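Local coordinates for protein Polyphosphate:AMP phosphotransferase (Meiothermus ruber H328, PDB 5O6M) that transfers phosphate from inorganic polyphosphate to nucleotides, converting AMP to ADP and ADP to ATP, at residues L168-K172 with D173-Q177. The protein carries 1 engineered substitution. Numbering follows the deposited sequence.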
loop_
_atom_site.group_PDB
_atom_site.type_symbol
_atom_site.label_atom_id
_atom_site.label_comp_id
_atom_site.label_asym_id
_atom_site.label_seq_id
_atom_site.Cartn_x
_atom_site.Cartn_y
_atom_site.Cartn_z
ATOM N N LEU D 168 12.840 19.065 18.687
ATOM C CA LEU D 168 14.160 19.074 19.314
ATOM C C LEU D 168 14.861 20.374 18.935
ATOM O O LEU D 168 15.197 20.591 17.765
ATOM C CB LEU D 168 14.979 17.853 18.904
ATOM C CG LEU D 168 14.276 16.498 18.999
ATOM C CD1 LEU D 168 15.192 15.380 18.510
ATOM C CD2 LEU D 168 13.773 16.224 20.404
ATOM N N HIS D 169 15.101 21.230 19.930
ATOM C CA HIS D 169 15.451 22.630 19.711
ATOM C C HIS D 169 16.945 22.830 19.954
ATOM O O HIS D 169 17.413 22.760 21.096
ATOM C CB HIS D 169 14.627 23.526 20.632
ATOM C CG HIS D 169 14.803 24.989 20.374
ATOM N ND1 HIS D 169 15.013 25.502 19.110
ATOM C CD2 HIS D 169 14.795 26.050 21.215
ATOM C CE1 HIS D 169 15.125 26.817 19.185
ATOM N NE2 HIS D 169 14.998 27.175 20.450
ATOM N N ILE D 170 17.696 23.059 18.879
ATOM C CA ILE D 170 19.114 23.360 18.979
ATOM C C ILE D 170 19.347 24.790 18.507
ATOM O O ILE D 170 18.528 25.388 17.798
ATOM C CB ILE D 170 19.991 22.376 18.175
ATOM C CG1 ILE D 170 19.677 22.473 16.681
ATOM C CG2 ILE D 170 19.810 20.949 18.686
ATOM C CD1 ILE D 170 20.727 21.834 15.793
ATOM N N SER D 171 20.486 25.339 18.912
ATOM C CA SER D 171 20.889 26.683 18.532
ATOM C C SER D 171 21.601 26.678 17.181
ATOM O O SER D 171 22.035 25.637 16.681
ATOM C CB SER D 171 21.806 27.273 19.598
ATOM O OG SER D 171 23.002 26.519 19.674
ATOM N N LYS D 172 21.736 27.875 16.600
ATOM C CA LYS D 172 22.397 27.988 15.304
ATOM C C LYS D 172 23.862 27.582 15.397
ATOM O O LYS D 172 24.391 26.921 14.495
ATOM C CB LYS D 172 22.279 29.414 14.768
ATOM C CG LYS D 172 22.828 29.575 13.364
ATOM C CD LYS D 172 22.631 30.983 12.828
ATOM C CE LYS D 172 23.210 31.113 11.425
ATOM N NZ LYS D 172 22.811 32.386 10.756
ATOM N N ASP D 173 24.535 27.968 16.482
ATOM C CA ASP D 173 25.935 27.597 16.652
ATOM C C ASP D 173 26.078 26.112 16.962
ATOM O O ASP D 173 27.045 25.472 16.529
ATOM C CB ASP D 173 26.573 28.443 17.754
ATOM C CG ASP D 173 27.855 27.831 18.293
ATOM O OD1 ASP D 173 28.860 27.788 17.549
ATOM O OD2 ASP D 173 27.857 27.397 19.465
ATOM N N GLU D 174 25.129 25.543 17.713
ATOM C CA GLU D 174 25.176 24.110 17.982
ATOM C C GLU D 174 25.057 23.301 16.695
ATOM O O GLU D 174 25.772 22.308 16.511
ATOM C CB GLU D 174 24.086 23.712 18.971
ATOM C CG GLU D 174 24.044 22.213 19.209
ATOM C CD GLU D 174 25.309 21.695 19.870
ATOM O OE1 GLU D 174 25.990 22.482 20.558
ATOM O OE2 GLU D 174 25.633 20.503 19.684
ATOM N N GLN D 175 24.160 23.704 15.793
ATOM C CA GLN D 175 24.050 22.994 14.524
ATOM C C GLN D 175 25.372 23.024 13.770
ATOM O O GLN D 175 25.743 22.046 13.109
ATOM C CB GLN D 175 22.944 23.600 13.660
ATOM C CG GLN D 175 22.818 22.919 12.306
ATOM C CD GLN D 175 21.858 23.619 11.367
ATOM O OE1 GLN D 175 21.884 24.842 11.232
ATOM N NE2 GLN D 175 20.999 22.843 10.714
ATOM N N ARG D 176 26.100 24.141 13.862
ATOM C CA ARG D 176 27.370 24.253 13.153
ATOM C C ARG D 176 28.337 23.159 13.584
ATOM O O ARG D 176 29.023 22.563 12.745
ATOM C CB ARG D 176 27.982 25.635 13.387
ATOM C CG ARG D 176 28.874 26.125 12.254
ATOM C CD ARG D 176 30.287 26.455 12.731
ATOM N NE ARG D 176 30.337 26.807 14.147
ATOM C CZ ARG D 176 30.958 26.084 15.076
ATOM N NH1 ARG D 176 31.598 24.971 14.739
ATOM N NH2 ARG D 176 30.948 26.478 16.341
ATOM N N GLN D 177 28.401 22.873 14.886
ATOM C CA GLN D 177 29.311 21.839 15.368
ATOM C C GLN D 177 28.890 20.460 14.877
ATOM O O GLN D 177 29.716 19.689 14.373
ATOM C CB GLN D 177 29.388 21.859 16.895
ATOM C CG GLN D 177 29.709 23.211 17.498
ATOM C CD GLN D 177 29.776 23.160 19.014
ATOM O OE1 GLN D 177 29.194 23.997 19.705
ATOM N NE2 GLN D 177 30.496 22.176 19.539
#
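S171 is the N-cap of helix 172-183, where the chain leaves strand 161-169, and its side chain bonds to the backbone of E174. OG accepts from E174 N at 3.1 Å with an N-H...O angle of 150°; it reaches there because chi1, 64°, sets OG between the backbone N and the carbonyl carbon. The S171 carbonyl adds the first helical bond, Q175 N to S171 O at 3.0 Å, and a weak one follows from R176 N to K172 O at 3.3 Å. With an alanine here OG is gone, and the E174 amide would probably lose its capping acceptor, leaving the first turn less firmly held. One residue earlier, I170 packs against the same turn: its CD1 lies 3.5 Å from Q175 CB, the two side chains crossing at about a right angle. Q175 NE2 donates to D66 O, and OE1 accepts from R200 NH1. Within the helix, R176, bent at chi2 and chi3, brings NH2 to D173 OD1 at 2.7 Å, a salt bridge nearly along the carboxylate C-O axis but 27° out of the guanidinium plane. The arrangement is a serine N-cap at a strand-to-helix junction, two residues after a strand of the parallel sheet, here in the alpha/beta fold of the P-loop NTPase clan.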